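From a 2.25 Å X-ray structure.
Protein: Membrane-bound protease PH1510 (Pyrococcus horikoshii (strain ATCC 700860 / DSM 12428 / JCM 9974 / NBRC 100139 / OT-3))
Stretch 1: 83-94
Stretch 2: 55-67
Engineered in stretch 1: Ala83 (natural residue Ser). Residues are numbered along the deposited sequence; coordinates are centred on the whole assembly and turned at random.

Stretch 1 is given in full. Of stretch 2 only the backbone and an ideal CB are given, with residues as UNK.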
# COMPACT_ATOMS: atom_id res chain seq x y z
N ALA A 83 2.66 -16.81 5.56
CA ALA A 83 3.63 -15.71 5.62
C ALA A 83 3.30 -14.67 4.55
O ALA A 83 2.16 -14.22 4.54
CB ALA A 83 5.07 -16.25 5.54
N ALA A 84 4.23 -14.28 3.67
CA ALA A 84 3.92 -13.32 2.62
C ALA A 84 2.63 -13.65 1.84
O ALA A 84 1.95 -12.75 1.38
CB ALA A 84 5.05 -13.19 1.64
N GLY A 85 2.31 -14.94 1.73
CA GLY A 85 1.13 -15.39 1.03
C GLY A 85 -0.18 -14.94 1.67
O GLY A 85 -1.18 -14.78 0.97
N THR A 86 -0.18 -14.80 3.02
CA THR A 86 -1.35 -14.36 3.73
C THR A 86 -1.76 -12.96 3.32
O THR A 86 -2.94 -12.69 3.15
CB THR A 86 -1.08 -14.43 5.20
OG1 THR A 86 -0.80 -15.80 5.55
CG2 THR A 86 -2.24 -13.97 6.00
N TYR A 87 -0.76 -12.08 3.12
CA TYR A 87 -0.95 -10.71 2.75
C TYR A 87 -1.52 -10.60 1.31
O TYR A 87 -2.37 -9.78 1.05
CB TYR A 87 0.38 -9.91 2.79
CG TYR A 87 1.05 -9.76 4.18
CD1 TYR A 87 1.79 -10.80 4.75
CD2 TYR A 87 1.02 -8.55 4.86
CE1 TYR A 87 2.43 -10.64 5.96
CE2 TYR A 87 1.68 -8.38 6.05
CZ TYR A 87 2.39 -9.42 6.59
OH TYR A 87 3.02 -9.26 7.77
N ILE A 88 -1.04 -11.46 0.40
CA ILE A 88 -1.56 -11.50 -0.97
C ILE A 88 -3.04 -11.82 -0.91
O ILE A 88 -3.85 -11.12 -1.49
CB ILE A 88 -0.78 -12.55 -1.81
CG1 ILE A 88 0.71 -12.12 -1.99
CG2 ILE A 88 -1.37 -12.74 -3.22
CD1 ILE A 88 1.63 -13.22 -2.50
N ALA A 89 -3.40 -12.83 -0.11
CA ALA A 89 -4.78 -13.15 0.11
C ALA A 89 -5.59 -12.00 0.73
O ALA A 89 -6.61 -11.59 0.13
CB ALA A 89 -4.90 -14.38 0.98
N LEU A 90 -5.13 -11.44 1.87
CA LEU A 90 -5.82 -10.30 2.48
C LEU A 90 -5.93 -9.07 1.62
O LEU A 90 -6.86 -8.26 1.80
CB LEU A 90 -5.24 -9.94 3.84
CG LEU A 90 -5.34 -11.03 4.87
CD1 LEU A 90 -4.47 -10.68 6.06
CD2 LEU A 90 -6.79 -11.20 5.30
N GLY A 91 -5.04 -8.91 0.66
CA GLY A 91 -5.07 -7.78 -0.26
C GLY A 91 -5.99 -7.94 -1.44
O GLY A 91 -6.10 -7.03 -2.27
N SER A 92 -6.71 -9.04 -1.51
CA SER A 92 -7.42 -9.43 -2.72
C SER A 92 -8.91 -9.23 -2.56
O SER A 92 -9.44 -9.03 -1.45
CB SER A 92 -7.11 -10.89 -3.07
OG SER A 92 -7.94 -11.79 -2.33
N HIS A 93 -9.60 -9.28 -3.70
CA HIS A 93 -11.03 -9.01 -3.77
C HIS A 93 -11.89 -10.05 -3.10
O HIS A 93 -13.00 -9.75 -2.70
CB HIS A 93 -11.42 -8.84 -5.23
CG HIS A 93 -10.76 -7.67 -5.88
ND1 HIS A 93 -9.53 -7.76 -6.48
CD2 HIS A 93 -11.16 -6.38 -6.01
CE1 HIS A 93 -9.18 -6.57 -6.95
NE2 HIS A 93 -10.16 -5.72 -6.67
N LEU A 94 -11.40 -11.29 -3.06
CA LEU A 94 -12.12 -12.40 -2.50
C LEU A 94 -11.13 -13.52 -2.19
O LEU A 94 -10.21 -13.75 -2.97
CB LEU A 94 -13.17 -12.93 -3.48
CG LEU A 94 -14.34 -13.70 -2.86
CD1 LEU A 94 -15.27 -12.71 -2.25
CD2 LEU A 94 -15.14 -14.53 -3.87
N UNK A 55 8.47 -8.03 -2.82
CA UNK A 55 7.75 -8.63 -3.91
C UNK A 55 6.26 -8.78 -3.50
O UNK A 55 5.40 -8.43 -4.28
CB UNK A 55 8.37 -9.98 -4.28
N UNK A 56 6.01 -9.22 -2.26
CA UNK A 56 4.64 -9.29 -1.71
C UNK A 56 3.92 -7.94 -1.82
O UNK A 56 2.80 -7.89 -2.31
CB UNK A 56 4.68 -9.74 -0.25
N UNK A 57 4.58 -6.85 -1.44
CA UNK A 57 3.98 -5.52 -1.47
C UNK A 57 3.65 -5.07 -2.86
O UNK A 57 2.58 -4.54 -3.05
CB UNK A 57 4.91 -4.50 -0.82
N UNK A 58 4.52 -5.33 -3.83
CA UNK A 58 4.22 -5.01 -5.23
C UNK A 58 3.11 -5.91 -5.78
O UNK A 58 2.26 -5.43 -6.52
CB UNK A 58 5.48 -5.15 -6.09
N UNK A 59 3.08 -7.19 -5.34
CA UNK A 59 1.96 -8.05 -5.74
C UNK A 59 0.67 -7.50 -5.15
O UNK A 59 -0.32 -7.29 -5.86
CB UNK A 59 2.18 -9.49 -5.29
N UNK A 60 0.67 -7.25 -3.85
CA UNK A 60 -0.55 -6.68 -3.23
C UNK A 60 -1.04 -5.44 -3.97
O UNK A 60 -2.23 -5.28 -4.25
CB UNK A 60 -0.29 -6.33 -1.77
N UNK A 61 -0.11 -4.55 -4.28
CA UNK A 61 -0.49 -3.30 -4.94
C UNK A 61 -0.96 -3.54 -6.39
O UNK A 61 -1.82 -2.84 -6.89
CB UNK A 61 0.69 -2.33 -4.93
N UNK A 62 -0.39 -4.52 -7.06
CA UNK A 62 -0.89 -4.87 -8.40
C UNK A 62 -2.35 -5.35 -8.36
O UNK A 62 -3.17 -4.92 -9.16
CB UNK A 62 -0.01 -5.95 -9.02
N UNK A 63 -2.66 -6.19 -7.38
CA UNK A 63 -4.03 -6.64 -7.17
C UNK A 63 -4.94 -5.46 -6.84
O UNK A 63 -6.02 -5.33 -7.42
CB UNK A 63 -4.09 -7.68 -6.05
N UNK A 64 -4.50 -4.55 -5.98
CA UNK A 64 -5.34 -3.45 -5.60
C UNK A 64 -5.70 -2.52 -6.76
O UNK A 64 -6.76 -1.92 -6.73
CB UNK A 64 -4.65 -2.65 -4.49
N UNK A 65 -4.79 -2.33 -7.71
CA UNK A 65 -5.01 -1.49 -8.90
C UNK A 65 -5.65 -2.29 -10.06
O UNK A 65 -5.87 -1.73 -11.10
CB UNK A 65 -3.68 -0.88 -9.36
N UNK A 66 -5.83 -3.59 -9.89
CA UNK A 66 -6.40 -4.44 -10.93
C UNK A 66 -7.72 -3.88 -11.40
O UNK A 66 -8.54 -3.46 -10.62
CB UNK A 66 -6.58 -5.87 -10.43
N UNK A 67 -7.92 -3.86 -12.71
CA UNK A 67 -9.20 -3.40 -13.25
C UNK A 67 -10.25 -4.48 -13.20
O UNK A 67 -11.38 -4.20 -13.51
CB UNK A 67 -9.03 -2.92 -14.69

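Helix 84-90 and the helix at 55-64 run nearly parallel, 12° between their N-to-C directions, with axes 9.1 Å apart at closest approach. No hydrogen bond crosses between the stretches, so shape decides most positions.

Position 55 is helical, its ideal CB beyond 5.5 Å of stretch 1, which leaves the choice open; it is Ala55.

At position 56 CA-to-CB points toward stretch 1, with the ideal CB 4.0 Å from Ala84 CB and 4.9 Å from Ile88 CG1. The small Ala84 and the nearby Tyr87 ring leave room for a long, flexible apolar chain; Leu or Met would suit. Met56 (chi1 t, chi2 m, chi3 m) brings SD to 3.5 Å from Tyr87 CB and sets CE over one ring face, 3.8 Å from the centroid and 16° off the normal, a CH-pi contact.

Position 57 points away and 58 is out of reach, so neither is constrained here. They are Met57, whose end comes nearer without making contact, and Asn58.

Position 59 points toward stretch 1, its ideal CB 4.5 Å from Ile88 CG1. An aliphatic chain such as Leu, Ile or Val fits this wholly apolar neighbour. Ile59 puts CG2 4.0 Å from Ile88 CG1.

Position 60 points sideways where the backbones draw closest: its CA lies 5.4 Å from that of Ile88. The ideal CB is 4.9 Å from Tyr87 O and 5.2 Å from Gly91 CA, favouring a compact residue such as Ala, Val or Thr. Val60 uses both methyls: CG2 is 3.6 Å from Tyr87 O, and CG1 is 4.4 Å from Gly91 CA. A CB built ideally on Gly91 would fall 3.1 Å from CG1, a tight fit that the glycine avoids.

Positions 61, pointing away, and 62, out of reach, tolerate polar chains: Gln61 and Arg62, the latter hydrogen-bonded elsewhere in the structure.

Position 63 points toward stretch 1, with the ideal CB 4.3 Å from Gly91 O and 5.0 Å from Ser92 CA. A branched aliphatic could fill the space between Ile88 and the turn. Ile63 does so, CD1 4.0 Å from Ile88 CG2 and CG2 3.8 Å from Ser92 CA.

Position 64 points sideways, its ideal CB 5.1 Å from Gly91 O; many chains fit. Gln64 places CG 4.0 Å from Gly91 O.

Position 65 points away: Gln65. Position 66, at phi/psi -53/136, has left helical geometry; its CB faces His93 CE1 at 4.4 Å, and a small residue suits. It is Ser66. Position 67 points away, and is Lys67.

Stretch 2 (55-67) AMMNIVQRIQQSK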
# COMPACT_ATOMS: atom_id res chain seq x y z
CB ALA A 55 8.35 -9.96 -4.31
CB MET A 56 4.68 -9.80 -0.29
CG MET A 56 3.37 -9.74 0.47
SD MET A 56 3.08 -8.16 1.30
CE MET A 56 4.17 -8.42 2.70
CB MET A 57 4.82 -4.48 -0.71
CG MET A 57 4.66 -4.62 0.81
SD MET A 57 5.58 -3.40 1.69
CE MET A 57 5.97 -4.21 3.20
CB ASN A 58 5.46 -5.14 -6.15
CG ASN A 58 6.60 -4.21 -5.73
OD1 ASN A 58 6.38 -3.06 -5.36
ND2 ASN A 58 7.82 -4.72 -5.80
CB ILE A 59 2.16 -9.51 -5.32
CG1 ILE A 59 3.35 -10.09 -6.07
CG2 ILE A 59 0.88 -10.31 -5.59
CD1 ILE A 59 3.78 -11.47 -5.58
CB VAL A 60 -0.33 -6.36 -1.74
CG1 VAL A 60 -1.42 -5.46 -1.21
CG2 VAL A 60 -0.27 -7.65 -0.94
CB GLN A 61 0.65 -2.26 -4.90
CG GLN A 61 0.12 -0.86 -4.51
CD GLN A 61 0.44 0.18 -5.53
OE1 GLN A 61 0.75 -0.14 -6.67
NE2 GLN A 61 0.33 1.43 -5.14
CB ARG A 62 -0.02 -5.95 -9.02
CG ARG A 62 -0.35 -6.32 -10.44
CD ARG A 62 -0.21 -5.14 -11.35
NE ARG A 62 -0.61 -5.47 -12.70
CZ ARG A 62 -1.80 -5.26 -13.25
NH1 ARG A 62 -2.82 -4.73 -12.56
NH2 ARG A 62 -1.97 -5.60 -14.53
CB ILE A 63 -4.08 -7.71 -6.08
CG1 ILE A 63 -3.39 -8.97 -6.63
CG2 ILE A 63 -5.51 -8.00 -5.63
CD1 ILE A 63 -3.04 -9.98 -5.59
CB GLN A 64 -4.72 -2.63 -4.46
CG GLN A 64 -4.77 -3.34 -3.10
CD GLN A 64 -4.06 -2.53 -2.01
OE1 GLN A 64 -3.07 -1.83 -2.29
NE2 GLN A 64 -4.55 -2.62 -0.78
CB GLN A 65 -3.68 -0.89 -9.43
CG GLN A 65 -2.79 -0.09 -8.46
CD GLN A 65 -3.37 1.26 -8.07
OE1 GLN A 65 -4.48 1.36 -7.57
NE2 GLN A 65 -2.59 2.31 -8.28
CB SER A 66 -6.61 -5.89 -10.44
OG SER A 66 -7.16 -6.69 -11.48
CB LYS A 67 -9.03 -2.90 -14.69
CG LYS A 67 -8.18 -1.63 -14.74
CD LYS A 67 -7.76 -1.24 -16.15
CE LYS A 67 -6.83 -0.03 -16.11
NZ LYS A 67 -6.08 0.15 -17.37
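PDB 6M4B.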